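Local coordinates for tumor necrosis factor receptor superfamily member 11B (Homo sapiens, PDB 3URF), which acts as a decoy receptor that captures the cytokine RANKL and so neutralises its action in osteoclast formation, at residues Gly127-Asn131 and Asn157-Asp161; Lys141-Cys145 and His160-Cys164. All coordinates share one frame. Residue numbers count along the deposited sequence, not the author numbering.

Small cysteine-rich domains have little hydrophobic core, and the fourth repeat of osteoprotegerin illustrates how local contacts fasten one. Interactions 1 and 2, whose centres lie about 8 Å apart, share His-160 and Asp-161: this part of the chain first packs on residues 127-131 and then runs on beside residues 141-145. His-142 also belongs to both neighbourhoods. Its N sits 3.0 Å from Gly-127 O, a probable hydrogen bond, while its CE1 packs 2.8 Å from Asn-157 O and 3.3 Å from Phe-128 O. The N-linked sugar is attached in interaction 1, and interaction 2 meets it through His-160. Neither contact is touched by another protein chain of the assembly.

Interaction 1 (Gly127-Asn131 and Asn157-Asp161); sequences GFFSN and NATHD. With NAG (2-acetamido-2-deoxy-beta-D-glucopyranose), chain C.
A glycosylated turn packed on a short beta strand defines this contact within the fourth TNFR-type cysteine-rich repeat. Phe-128 to Ser-130 are extended, Phe-128 and Phe-129 as a strand; Gly-127 enters at phi 91°, psi 13°, where a CB would strike the preceding carbonyl, and Asn-131 turns off at psi near 0°. In residues 157-161, Ala-158 (-82°/-6°) and Thr-159 (-116°/-10°) are near-helical and His-160 (-143°/138°) is extended again; the CA atoms of Phe-129 and Ala-158 lie 4.3 Å apart. Backbone joins backbone here: Ser-130 N gives a weak hydrogen bond to Ala-158 O at 3.4 Å, Phe-129 CA makes a CA-H...O contact with that same oxygen at 3.2 Å, and Ala-158 CA makes another with Phe-128 O at 3.4 Å. Phe-129, a p rotamer (chi1 79°), points toward the turn. Asp-161 CB lies over its ring face, 3.6 Å from the centroid in a CH-pi contact, with CZ as the nearest ring atom at 3.3 Å; the Asp-161 carboxylate goes to Thr-143 N instead. Ser-130 points away, and its OG is hydrogen-bonded to Phe-107 O in the third repeat. The turn also holds itself. The p rotamer of Asn-157 (chi1 40°) lets OD1 accept from Thr-159 N (3.0 Å), closing an Asx turn, and from Thr-159 OG1 (2.6 Å), while ND2 of Asn-157 carries the sugar, bonded to NAG C1 at 1.5 Å. NAG O5 lies 3.9 Å from His-160 CB. The Asn-Ala-Thr sequon is here folded as an Asx turn, its threonine hydroxyl bonded back to the asparagine.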
loop_
_atom_site.group_PDB
_atom_site.type_symbol
_atom_site.label_atom_id
_atom_site.label_comp_id
_atom_site.label_asym_id
_atom_site.label_seq_id
_atom_site.Cartn_x
_atom_site.Cartn_y
_atom_site.Cartn_z
ATOM N N GLY B 127 -8.395 35.789 -38.058
ATOM C CA GLY B 127 -8.437 35.371 -39.447
ATOM C C GLY B 127 -8.540 33.870 -39.661
ATOM O O GLY B 127 -8.334 33.390 -40.777
ATOM N N PHE B 128 -8.855 33.129 -38.600
ATOM C CA PHE B 128 -9.049 31.682 -38.693
ATOM C C PHE B 128 -10.322 31.261 -37.983
ATOM O O PHE B 128 -11.015 32.083 -37.388
ATOM C CB PHE B 128 -7.867 30.933 -38.089
ATOM C CG PHE B 128 -6.613 31.035 -38.895
ATOM C CD1 PHE B 128 -6.281 30.047 -39.805
ATOM C CD2 PHE B 128 -5.766 32.124 -38.750
ATOM C CE1 PHE B 128 -5.122 30.137 -40.557
ATOM C CE2 PHE B 128 -4.607 32.224 -39.499
ATOM C CZ PHE B 128 -4.285 31.228 -40.407
ATOM N N PHE B 129 -10.620 29.969 -38.034
ATOM C CA PHE B 129 -11.849 29.473 -37.440
ATOM C C PHE B 129 -11.925 27.940 -37.470
ATOM O O PHE B 129 -11.106 27.278 -38.127
ATOM C CB PHE B 129 -13.050 30.068 -38.187
ATOM C CG PHE B 129 -13.349 29.379 -39.485
ATOM C CD1 PHE B 129 -14.442 28.525 -39.600
ATOM C CD2 PHE B 129 -12.524 29.564 -40.589
ATOM C CE1 PHE B 129 -14.715 27.881 -40.797
ATOM C CE2 PHE B 129 -12.788 28.919 -41.796
ATOM C CZ PHE B 129 -13.884 28.077 -41.898
ATOM N N SER B 130 -12.899 27.404 -36.731
ATOM C CA SER B 130 -13.383 26.029 -36.898
ATOM C C SER B 130 -14.851 25.935 -36.471
ATOM O O SER B 130 -15.204 26.352 -35.370
ATOM C CB SER B 130 -12.524 25.025 -36.114
ATOM O OG SER B 130 -11.752 25.690 -35.133
ATOM N N ASN B 131 -15.699 25.389 -37.342
ATOM C CA ASN B 131 -17.131 25.278 -37.046
ATOM C C ASN B 131 -17.529 24.076 -36.165
ATOM O O ASN B 131 -18.706 23.903 -35.841
ATOM C CB ASN B 131 -17.973 25.313 -38.340
ATOM C CG ASN B 131 -17.669 24.149 -39.287
ATOM O OD1 ASN B 131 -17.269 23.066 -38.853
ATOM N ND2 ASN B 131 -17.872 24.369 -40.590
ATOM N N ASN B 157 -15.737 35.284 -37.424
ATOM C CA ASN B 157 -15.013 35.286 -36.156
ATOM C C ASN B 157 -14.094 34.067 -36.030
ATOM O O ASN B 157 -13.667 33.496 -37.034
ATOM C CB ASN B 157 -15.974 35.387 -34.959
ATOM C CG ASN B 157 -17.237 34.560 -35.141
ATOM O OD1 ASN B 157 -17.178 33.341 -35.287
ATOM N ND2 ASN B 157 -18.391 35.227 -35.114
ATOM N N ALA B 158 -13.791 33.671 -34.801
ATOM C CA ALA B 158 -12.937 32.510 -34.579
ATOM C C ALA B 158 -13.730 31.207 -34.669
ATOM O O ALA B 158 -13.159 30.115 -34.629
ATOM C CB ALA B 158 -12.222 32.614 -33.231
ATOM N N THR B 159 -15.046 31.332 -34.797
ATOM C CA THR B 159 -15.926 30.174 -34.800
ATOM C C THR B 159 -16.621 30.053 -36.141
ATOM O O THR B 159 -17.280 29.051 -36.422
ATOM C CB THR B 159 -17.004 30.299 -33.704
ATOM O OG1 THR B 159 -18.061 31.159 -34.152
ATOM C CG2 THR B 159 -16.401 30.876 -32.438
ATOM N N HIS B 160 -16.476 31.084 -36.967
ATOM C CA HIS B 160 -17.244 31.167 -38.201
ATOM C C HIS B 160 -16.448 31.770 -39.356
ATOM O O HIS B 160 -15.720 32.748 -39.197
ATOM C CB HIS B 160 -18.517 31.975 -37.962
ATOM C CG HIS B 160 -19.687 31.507 -38.767
ATOM N ND1 HIS B 160 -19.796 31.729 -40.124
ATOM C CD2 HIS B 160 -20.807 30.837 -38.405
ATOM C CE1 HIS B 160 -20.929 31.212 -40.563
ATOM N NE2 HIS B 160 -21.561 30.666 -39.540
ATOM N N ASP B 161 -16.597 31.166 -40.526
ATOM C CA ASP B 161 -15.883 31.584 -41.721
ATOM C C ASP B 161 -16.510 32.863 -42.267
ATOM O O ASP B 161 -17.540 33.318 -41.772
ATOM C CB ASP B 161 -15.980 30.462 -42.752
ATOM C CG ASP B 161 -15.137 30.704 -43.977
ATOM O OD1 ASP B 161 -14.219 31.553 -43.931
ATOM O OD2 ASP B 161 -15.395 30.018 -44.987
HETATM C C1 NAG C . -19.474 34.417 -34.591
HETATM C C2 NAG C . -19.969 34.858 -33.203
HETATM C C3 NAG C . -21.246 34.144 -32.725
HETATM C C4 NAG C . -22.303 34.148 -33.833
HETATM C C5 NAG C . -21.685 33.591 -35.120
HETATM C C6 NAG C . -22.687 33.638 -36.267
HETATM C C7 NAG C . -18.699 35.611 -31.269
HETATM C C8 NAG C . -18.401 35.091 -29.895
HETATM N N2 NAG C . -18.903 34.697 -32.222
HETATM O O3 NAG C . -21.738 34.785 -31.561
HETATM O O4 NAG C . -23.468 33.412 -33.462
HETATM O O5 NAG C . -20.539 34.323 -35.520
HETATM O O6 NAG C . -22.701 34.953 -36.777
HETATM O O7 NAG C . -18.751 36.823 -31.476
#

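Interaction 2 (Lys141-Cys145 and His160-Cys164)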
loop_
_atom_site.group_PDB
_atom_site.type_symbol
_atom_site.label_atom_id
_atom_site.label_comp_id
_atom_site.label_asym_id
_atom_site.label_seq_id
_atom_site.Cartn_x
_atom_site.Cartn_y
_atom_site.Cartn_z
ATOM N N LYS B 141 -8.279 28.804 -42.388
ATOM C CA LYS B 141 -8.312 30.258 -42.454
ATOM C C LYS B 141 -9.539 30.790 -43.197
ATOM O O LYS B 141 -10.074 30.125 -44.082
ATOM C CB LYS B 141 -7.014 30.809 -43.041
ATOM C CG LYS B 141 -7.101 31.269 -44.466
ATOM C CD LYS B 141 -5.817 31.985 -44.860
ATOM C CE LYS B 141 -5.512 33.150 -43.926
ATOM N NZ LYS B 141 -4.277 33.889 -44.327
ATOM N N HIS B 142 -9.994 31.980 -42.813
ATOM C CA HIS B 142 -11.170 32.570 -43.439
ATOM C C HIS B 142 -11.001 32.477 -44.939
ATOM O O HIS B 142 -9.978 32.890 -45.479
ATOM C CB HIS B 142 -11.344 34.037 -43.029
ATOM C CG HIS B 142 -11.713 34.229 -41.593
ATOM N ND1 HIS B 142 -12.531 33.353 -40.909
ATOM C CD2 HIS B 142 -11.375 35.196 -40.708
ATOM C CE1 HIS B 142 -12.674 33.770 -39.664
ATOM N NE2 HIS B 142 -11.983 34.885 -39.515
ATOM N N THR B 143 -11.987 31.916 -45.620
ATOM C CA THR B 143 -11.937 31.920 -47.069
ATOM C C THR B 143 -11.989 33.374 -47.578
ATOM O O THR B 143 -12.870 34.152 -47.194
ATOM C CB THR B 143 -13.065 31.064 -47.674
ATOM O OG1 THR B 143 -13.273 31.441 -49.042
ATOM C CG2 THR B 143 -14.343 31.269 -46.910
ATOM N N ASN B 144 -11.028 33.755 -48.415
ATOM C CA ASN B 144 -11.018 35.119 -48.932
ATOM C C ASN B 144 -11.980 35.309 -50.101
ATOM O O ASN B 144 -11.585 35.251 -51.266
ATOM C CB ASN B 144 -9.612 35.585 -49.311
ATOM C CG ASN B 144 -9.590 37.037 -49.777
ATOM O OD1 ASN B 144 -9.147 37.342 -50.884
ATOM N ND2 ASN B 144 -10.094 37.937 -48.934
ATOM N N CYS B 145 -13.251 35.521 -49.772
ATOM C CA CYS B 145 -14.258 35.815 -50.773
ATOM C C CYS B 145 -13.753 37.004 -51.541
ATOM O O CYS B 145 -13.691 36.987 -52.782
ATOM C CB CYS B 145 -15.568 36.186 -50.092
ATOM S SG CYS B 145 -16.371 34.815 -49.242
ATOM N N HIS B 160 -16.476 31.084 -36.967
ATOM C CA HIS B 160 -17.244 31.167 -38.201
ATOM C C HIS B 160 -16.448 31.770 -39.356
ATOM O O HIS B 160 -15.720 32.748 -39.197
ATOM C CB HIS B 160 -18.517 31.975 -37.962
ATOM C CG HIS B 160 -19.687 31.507 -38.767
ATOM N ND1 HIS B 160 -19.796 31.729 -40.124
ATOM C CD2 HIS B 160 -20.807 30.837 -38.405
ATOM C CE1 HIS B 160 -20.929 31.212 -40.563
ATOM N NE2 HIS B 160 -21.561 30.666 -39.540
ATOM N N ASP B 161 -16.597 31.166 -40.526
ATOM C CA ASP B 161 -15.883 31.584 -41.721
ATOM C C ASP B 161 -16.510 32.863 -42.267
ATOM O O ASP B 161 -17.540 33.318 -41.772
ATOM C CB ASP B 161 -15.980 30.462 -42.752
ATOM C CG ASP B 161 -15.137 30.704 -43.977
ATOM O OD1 ASP B 161 -14.219 31.553 -43.931
ATOM O OD2 ASP B 161 -15.395 30.018 -44.987
ATOM N N ASN B 162 -15.891 33.455 -43.278
ATOM C CA ASN B 162 -16.548 34.544 -43.974
ATOM C C ASN B 162 -17.687 33.955 -44.809
ATOM O O ASN B 162 -17.477 33.034 -45.604
ATOM C CB ASN B 162 -15.569 35.324 -44.872
ATOM C CG ASN B 162 -14.434 35.984 -44.088
ATOM O OD1 ASN B 162 -14.534 36.205 -42.879
ATOM N ND2 ASN B 162 -13.348 36.305 -44.786
ATOM N N ILE B 163 -18.898 34.465 -44.604
ATOM C CA ILE B 163 -20.018 34.115 -45.467
ATOM C C ILE B 163 -19.999 35.090 -46.641
ATOM O O ILE B 163 -20.180 36.295 -46.460
ATOM C CB ILE B 163 -21.364 34.208 -44.720
ATOM C CG1 ILE B 163 -21.229 33.612 -43.316
ATOM C CG2 ILE B 163 -22.473 33.528 -45.519
ATOM C CD1 ILE B 163 -22.525 33.568 -42.530
ATOM N N CYS B 164 -19.763 34.577 -47.844
ATOM C CA CYS B 164 -19.446 35.449 -48.968
ATOM C C CYS B 164 -20.259 35.190 -50.240
ATOM O O CYS B 164 -19.800 34.507 -51.161
ATOM C CB CYS B 164 -17.937 35.406 -49.260
ATOM S SG CYS B 164 -16.919 36.421 -48.125
#
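Where regular secondary structure is scarce, a covalent link and a few well-placed polar groups can join two loop segments. Residues 141-145 and 160-164 run side by side in nearly the same direction, 23° apart end to end, with CA atoms 5.1 Å apart at His-142 and Asp-161 and 5.5 Å apart at Cys-145 and Cys-164. At that latter end, the SG atoms of Cys-145 and Cys-164 are bonded at 2.0 Å, a disulfide of the fourth repeat whose modelled geometry is strained. Asp-161 OD1 is one of two acceptors that bridge the segments: it takes Thr-143 N at 2.8 Å and, more weakly, its neighbour Asn-162 N at 2.6 Å, so one carboxylate oxygen satisfies a backbone amide on each segment. Thr-143 O likewise serves twice, accepting Asn-162 ND2 at 3.3 Å and Cys-145 N at 2.9 Å; the latter bond closes an inverse gamma turn centred on Asn-144. Asn-162 OD1 lies over one face of the His-142 imidazole, whose CE1 meets His-160 O at 3.2 Å as plain packing. His-160 turns its own ring back to the chain, ND1 donating to Asp-161 O at 3.2 Å. Asn-144, pointing away from the partner segment, spends OD1 on Val-147 N. Residues 141-145 begin on the last residue of strand 140-141 and continue as loop; residues 160-164 lie in the loop further along. Backbone bonds pair His-142 with Gly-127 and Ile-163 with Gln-154. The side chain of Asp-161 packs on Phe-129 of strand 128-129, placing the contact beside the two-stranded antiparallel sheet of strands 128-129 and 140-141.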